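Local coordinates for CG8862 (Drosophila melanogaster, PDB 3ISM), which probably cleaves DNA and RNA as a magnesium-dependent, sugar-non-specific mitochondrial endonuclease of the His-Me finger clan, at residues K24-G29 with L237-I243; D38-S42 with W52-H56. One frame throughout, in Å; residues are numbered along the deposited sequence.

Interaction 1: K24-G29 with L237-I243; sequences KYGFPG and LLFFDQI
Tyr25 and Ile243 meet because each turns its side chain anti to its own carbonyl carbon: CG of Tyr25 lies beside the backbone N (chi1 -68°), and so does CG1 of Ile243. Ile243 CD1 thereby comes over one face of the Tyr25 ring, 3.8 Å from its centroid and 19° off the normal, which is CH-pi geometry; CG1 of Ile243 presses toward CD2 at the rim. The opposite face is covered by CG of Lys24. Phe240 turns its ring edge to Tyr25 CG, its CD1 3.5 Å from Tyr25 CB, with the two ring planes oblique at 53°. Beyond the two segments, Glu197 binds both the Tyr25 hydroxyl and the Lys24 amine.

Both segments are irregular loops, one following helix 16-22 and the other helix 228-235, and they run together across the large beta sheet of the nuclease fold, where Phe239 and Phe240 rest on strands 153-161 and 189-197. A type I turn from Phe240 to Ile243 presents the N-H of Gln242 to Tyr25 O at 3.0 Å; the bond is nearly straight, but the donor stands above the carbonyl plane. Next to it, a water links Gly26 O to Phe240 N, donating to the carbonyl and accepting from the amide. Gly26 has no room for a side chain: a beta carbon would clash with Asp241 OD1. Asp241 OD1 accepts from Gln242 NE2 at 2.8 Å, lying near the plane of the Gln242 amide, a bond that ties together two neighbouring side chains of the turn. Further along, CA of Pro28 makes a C-H...O contact of 3.2 Å with Leu238 O, while CG of its ring lies 4.1 Å from Phe239 CD1. Pro28 O, approached by Leu237 CD2, is hydrogen-bonded to Arg45 of the second subunit.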
loop_
_atom_site.group_PDB
_atom_site.type_symbol
_atom_site.label_atom_id
_atom_site.label_comp_id
_atom_site.label_asym_id
_atom_site.label_seq_id
_atom_site.Cartn_x
_atom_site.Cartn_y
_atom_site.Cartn_z
ATOM N N LYS B 24 7.637 18.698 -16.487
ATOM C CA LYS B 24 8.598 18.640 -17.590
ATOM C C LYS B 24 9.267 17.269 -17.799
ATOM O O LYS B 24 9.427 16.805 -18.932
ATOM C CB LYS B 24 9.684 19.686 -17.337
ATOM C CG LYS B 24 10.793 19.722 -18.370
ATOM C CD LYS B 24 11.692 20.913 -18.124
ATOM C CE LYS B 24 12.892 20.899 -19.014
ATOM N NZ LYS B 24 13.632 22.185 -18.880
ATOM N N TYR B 25 9.667 16.641 -16.700
ATOM C CA TYR B 25 10.444 15.408 -16.768
ATOM C C TYR B 25 9.618 14.131 -16.597
ATOM O O TYR B 25 10.171 13.045 -16.445
ATOM C CB TYR B 25 11.602 15.468 -15.769
ATOM C CG TYR B 25 12.645 16.501 -16.159
ATOM C CD1 TYR B 25 12.893 17.615 -15.355
ATOM C CD2 TYR B 25 13.357 16.382 -17.351
ATOM C CE1 TYR B 25 13.835 18.575 -15.720
ATOM C CE2 TYR B 25 14.323 17.333 -17.722
ATOM C CZ TYR B 25 14.552 18.425 -16.895
ATOM O OH TYR B 25 15.486 19.364 -17.249
ATOM N N GLY B 26 8.296 14.263 -16.631
ATOM C CA GLY B 26 7.419 13.095 -16.603
ATOM C C GLY B 26 6.634 12.979 -15.322
ATOM O O GLY B 26 6.908 13.688 -14.350
ATOM N N PHE B 27 5.657 12.078 -15.328
ATOM C CA PHE B 27 4.832 11.783 -14.166
ATOM C C PHE B 27 5.329 10.543 -13.427
ATOM O O PHE B 27 5.418 9.483 -14.029
ATOM C CB PHE B 27 3.376 11.530 -14.615
ATOM C CG PHE B 27 2.636 12.779 -15.029
ATOM C CD1 PHE B 27 1.581 13.253 -14.258
ATOM C CD2 PHE B 27 2.981 13.465 -16.190
ATOM C CE1 PHE B 27 0.878 14.406 -14.629
ATOM C CE2 PHE B 27 2.290 14.626 -16.574
ATOM C CZ PHE B 27 1.231 15.095 -15.781
ATOM N N PRO B 28 5.616 10.657 -12.115
ATOM C CA PRO B 28 5.962 9.442 -11.340
ATOM C C PRO B 28 4.898 8.328 -11.386
ATOM O O PRO B 28 5.241 7.135 -11.373
ATOM C CB PRO B 28 6.123 9.972 -9.904
ATOM C CG PRO B 28 6.513 11.426 -10.103
ATOM C CD PRO B 28 5.645 11.861 -11.265
ATOM N N GLY B 29 3.630 8.718 -11.452
ATOM C CA GLY B 29 2.527 7.762 -11.504
ATOM C C GLY B 29 1.276 8.511 -11.897
ATOM O O GLY B 29 1.305 9.737 -12.040
ATOM N N LEU B 237 7.377 3.877 -7.964
ATOM C CA LEU B 237 7.267 5.046 -8.853
ATOM C C LEU B 237 8.555 5.205 -9.620
ATOM O O LEU B 237 9.595 4.787 -9.142
ATOM C CB LEU B 237 7.052 6.335 -8.041
ATOM C CG LEU B 237 5.763 6.456 -7.213
ATOM C CD1 LEU B 237 5.781 7.682 -6.285
ATOM C CD2 LEU B 237 4.539 6.472 -8.131
ATOM N N LEU B 238 8.497 5.837 -10.789
ATOM C CA LEU B 238 9.717 6.219 -11.505
ATOM C C LEU B 238 9.818 7.737 -11.600
ATOM O O LEU B 238 8.910 8.407 -12.109
ATOM C CB LEU B 238 9.782 5.575 -12.896
ATOM C CG LEU B 238 9.812 4.038 -12.975
ATOM C CD1 LEU B 238 9.449 3.598 -14.396
ATOM C CD2 LEU B 238 11.163 3.436 -12.552
ATOM N N PHE B 239 10.933 8.276 -11.118
ATOM C CA PHE B 239 11.141 9.731 -11.076
ATOM C C PHE B 239 11.970 10.194 -12.255
ATOM O O PHE B 239 12.911 9.499 -12.687
ATOM C CB PHE B 239 11.792 10.163 -9.745
ATOM C CG PHE B 239 11.107 9.604 -8.532
ATOM C CD1 PHE B 239 9.867 10.095 -8.121
ATOM C CD2 PHE B 239 11.689 8.575 -7.809
ATOM C CE1 PHE B 239 9.219 9.562 -7.001
ATOM C CE2 PHE B 239 11.052 8.027 -6.697
ATOM C CZ PHE B 239 9.814 8.539 -6.281
ATOM N N PHE B 240 11.596 11.356 -12.797
ATOM C CA PHE B 240 12.333 11.966 -13.891
ATOM C C PHE B 240 12.560 10.958 -15.028
ATOM O O PHE B 240 13.663 10.848 -15.585
ATOM C CB PHE B 240 13.643 12.580 -13.355
ATOM C CG PHE B 240 13.415 13.639 -12.290
ATOM C CD1 PHE B 240 13.152 14.963 -12.648
ATOM C CD2 PHE B 240 13.420 13.307 -10.940
ATOM C CE1 PHE B 240 12.918 15.926 -11.682
ATOM C CE2 PHE B 240 13.187 14.270 -9.969
ATOM C CZ PHE B 240 12.934 15.580 -10.337
ATOM N N ASP B 241 11.488 10.235 -15.366
ATOM C CA ASP B 241 11.506 9.208 -16.415
ATOM C C ASP B 241 11.929 9.711 -17.799
ATOM O O ASP B 241 12.400 8.921 -18.614
ATOM C CB ASP B 241 10.166 8.421 -16.473
ATOM C CG ASP B 241 8.968 9.272 -16.947
ATOM O OD1 ASP B 241 9.117 10.074 -17.894
ATOM O OD2 ASP B 241 7.853 9.122 -16.374
ATOM N N GLN B 242 11.780 11.016 -18.055
ATOM C CA GLN B 242 12.252 11.618 -19.314
ATOM C C GLN B 242 13.775 11.806 -19.373
ATOM O O GLN B 242 14.329 12.020 -20.442
ATOM C CB GLN B 242 11.550 12.960 -19.602
ATOM C CG GLN B 242 10.024 12.873 -19.765
ATOM C CD GLN B 242 9.610 11.987 -20.922
ATOM O OE1 GLN B 242 9.818 12.332 -22.087
ATOM N NE2 GLN B 242 9.029 10.834 -20.608
ATOM N N ILE B 243 14.445 11.724 -18.226
ATOM C CA ILE B 243 15.910 11.782 -18.175
ATOM C C ILE B 243 16.526 10.380 -18.121
ATOM O O ILE B 243 16.235 9.607 -17.214
ATOM C CB ILE B 243 16.401 12.566 -16.936
ATOM C CG1 ILE B 243 15.685 13.916 -16.839
ATOM C CG2 ILE B 243 17.932 12.748 -16.968
ATOM C CD1 ILE B 243 15.999 14.711 -15.572
HETATM O O HOH W 1 8.905 12.371 -12.525
#

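Interaction 2: D38-S42 with W52-H56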
loop_
_atom_site.group_PDB
_atom_site.type_symbol
_atom_site.label_atom_id
_atom_site.label_comp_id
_atom_site.label_asym_id
_atom_site.label_seq_id
_atom_site.Cartn_x
_atom_site.Cartn_y
_atom_site.Cartn_z
ATOM N N ASP B 38 0.414 25.923 -8.305
ATOM C CA ASP B 38 1.885 25.919 -8.334
ATOM C C ASP B 38 2.508 24.608 -7.860
ATOM O O ASP B 38 3.713 24.538 -7.635
ATOM C CB ASP B 38 2.461 27.110 -7.550
ATOM C CG ASP B 38 3.892 27.468 -7.974
ATOM O OD1 ASP B 38 4.181 27.473 -9.191
ATOM O OD2 ASP B 38 4.732 27.769 -7.088
ATOM N N TYR B 39 1.691 23.568 -7.714
ATOM C CA TYR B 39 2.208 22.210 -7.515
ATOM C C TYR B 39 1.247 21.169 -8.072
ATOM O O TYR B 39 0.102 21.488 -8.402
ATOM C CB TYR B 39 2.573 21.925 -6.049
ATOM C CG TYR B 39 1.427 21.795 -5.054
ATOM C CD1 TYR B 39 1.057 20.550 -4.560
ATOM C CD2 TYR B 39 0.762 22.915 -4.563
ATOM C CE1 TYR B 39 0.041 20.421 -3.630
ATOM C CE2 TYR B 39 -0.254 22.793 -3.624
ATOM C CZ TYR B 39 -0.607 21.549 -3.164
ATOM O OH TYR B 39 -1.622 21.403 -2.233
ATOM N N VAL B 40 1.738 19.943 -8.211
ATOM C CA VAL B 40 0.934 18.829 -8.708
ATOM C C VAL B 40 0.885 17.743 -7.631
ATOM O O VAL B 40 1.874 17.509 -6.940
ATOM C CB VAL B 40 1.477 18.279 -10.063
ATOM C CG1 VAL B 40 0.616 17.135 -10.580
ATOM C CG2 VAL B 40 1.529 19.392 -11.113
ATOM N N LEU B 41 -0.270 17.107 -7.476
ATOM C CA LEU B 41 -0.481 16.140 -6.405
ATOM C C LEU B 41 -1.121 14.856 -6.915
ATOM O O LEU B 41 -2.134 14.908 -7.597
ATOM C CB LEU B 41 -1.366 16.767 -5.325
ATOM C CG LEU B 41 -1.746 15.918 -4.102
ATOM C CD1 LEU B 41 -1.457 16.728 -2.848
ATOM C CD2 LEU B 41 -3.197 15.531 -4.128
ATOM N N SER B 42 -0.538 13.710 -6.564
ATOM C CA SER B 42 -1.183 12.423 -6.767
ATOM C C SER B 42 -1.651 11.955 -5.395
ATOM O O SER B 42 -0.849 11.872 -4.468
ATOM C CB SER B 42 -0.216 11.428 -7.390
ATOM O OG SER B 42 -0.677 10.083 -7.315
ATOM N N TRP B 52 2.480 11.247 -4.030
ATOM C CA TRP B 52 3.597 12.152 -4.316
ATOM C C TRP B 52 3.077 13.559 -4.590
ATOM O O TRP B 52 1.884 13.754 -4.907
ATOM C CB TRP B 52 4.456 11.668 -5.514
ATOM C CG TRP B 52 3.703 11.374 -6.803
ATOM C CD1 TRP B 52 3.267 10.156 -7.230
ATOM C CD2 TRP B 52 3.341 12.306 -7.838
ATOM N NE1 TRP B 52 2.631 10.266 -8.448
ATOM C CE2 TRP B 52 2.665 11.576 -8.845
ATOM C CE3 TRP B 52 3.503 13.681 -8.005
ATOM C CZ2 TRP B 52 2.152 12.181 -9.998
ATOM C CZ3 TRP B 52 2.987 14.286 -9.166
ATOM C CH2 TRP B 52 2.313 13.536 -10.130
ATOM N N VAL B 53 3.958 14.547 -4.428
ATOM C CA VAL B 53 3.702 15.862 -4.990
ATOM C C VAL B 53 4.908 16.243 -5.867
ATOM O O VAL B 53 6.007 15.687 -5.698
ATOM C CB VAL B 53 3.472 16.948 -3.909
ATOM C CG1 VAL B 53 2.274 16.630 -3.046
ATOM C CG2 VAL B 53 4.727 17.130 -3.050
ATOM N N PHE B 54 4.693 17.182 -6.789
ATOM C CA PHE B 54 5.745 17.621 -7.675
ATOM C C PHE B 54 5.802 19.150 -7.715
ATOM O O PHE B 54 4.771 19.830 -7.745
ATOM C CB PHE B 54 5.575 17.043 -9.092
ATOM C CG PHE B 54 6.864 16.572 -9.692
ATOM C CD1 PHE B 54 7.178 15.216 -9.709
ATOM C CD2 PHE B 54 7.799 17.490 -10.168
ATOM C CE1 PHE B 54 8.405 14.778 -10.228
ATOM C CE2 PHE B 54 9.023 17.061 -10.678
ATOM C CZ PHE B 54 9.332 15.701 -10.699
ATOM N N GLU B 55 7.015 19.682 -7.702
ATOM C CA GLU B 55 7.225 21.133 -7.632
ATOM C C GLU B 55 8.341 21.524 -8.580
ATOM O O GLU B 55 9.277 20.761 -8.797
ATOM C CB GLU B 55 7.595 21.566 -6.212
ATOM C CG GLU B 55 6.514 21.314 -5.124
ATOM C CD GLU B 55 7.071 21.501 -3.698
ATOM O OE1 GLU B 55 8.013 20.770 -3.321
ATOM O OE2 GLU B 55 6.572 22.374 -2.955
ATOM N N HIS B 56 8.220 22.716 -9.155
ATOM C CA HIS B 56 9.283 23.303 -9.934
ATOM C C HIS B 56 9.582 24.655 -9.301
ATOM O O HIS B 56 8.769 25.570 -9.377
ATOM C CB HIS B 56 8.883 23.439 -11.414
ATOM C CG HIS B 56 9.670 24.479 -12.160
ATOM N ND1 HIS B 56 9.070 25.461 -12.916
ATOM C CD2 HIS B 56 11.004 24.706 -12.241
ATOM C CE1 HIS B 56 10.000 26.248 -13.436
ATOM N NE2 HIS B 56 11.183 25.814 -13.037
HETATM O O HOH W 2 6.387 24.500 -8.009
HETATM O O HOH W 3 0.641 8.186 -8.756
#
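Ser42 CB sits over one face of the Trp52 indole, 3.4 Å from the centroid of the five-membered ring, and the backbone N of Phe54 lies at the indole's edge, in its plane. Trp52 CG is placed between its own backbone N and carbonyl carbon (chi1 53°), which swings the indole back over the neighbouring strand; there Val40 CG1 lies alongside, 4.0 Å from CZ3. A water donates to Ser42 OG and accepts from Trp52 NE1 at 2.9 Å; Ser42 OG is also bound to Asp31 O.

Strands 40-44 and 49-57 form an antiparallel hairpin; the axes of 40-42 and 52-56 run at 167°. Val40-Phe54 and Ser42-Trp52 are hydrogen-bonded pairs, with Phe54 N to Val40 O at 2.8 Å and Trp52 N to Ser42 O weak at 3.4 Å. The non-hydrogen-bonded pair brings Leu41 CD1 to 3.7 Å from Val53 CG1 on the sheet face away from Val40, Ser42, Trp52 and Phe54.

An alanine in place of Trp52 would probably leave the bridging water without its indole donor and Ser42 CB and Val40 CG1 without their cover. The chemistry thus implies a buried interface in which backbone bonds set the register and the indole joins apolar packing to a water-mediated polar link with Ser42 OG.

How the interactions relate
Interaction 2 is nested in sequence inside the loop closed by interaction 1, and their centres lie 12 Å apart. They touch directly: Phe240 CZ is 3.6 Å from Phe54 CZ in an edge-to-face pair, Pro28 CD is 3.7 Å from Trp52 CZ2, and Leu237 CD1 is 3.7 Å from Trp52 CD1. The Val40, Trp52 and Phe54 face of the hairpin thus meets the 24-29/237-243 loops. Tyr39, Val53 and Glu55 contact the loops around Ala103 and Asn123. There, Tyr39 is about 7 Å, side chain to side chain, from His101, the predicted proton acceptor, and the side chain of Glu55 is about 10 Å from a bound magnesium ion, whereas interaction 1 lies away from these sites.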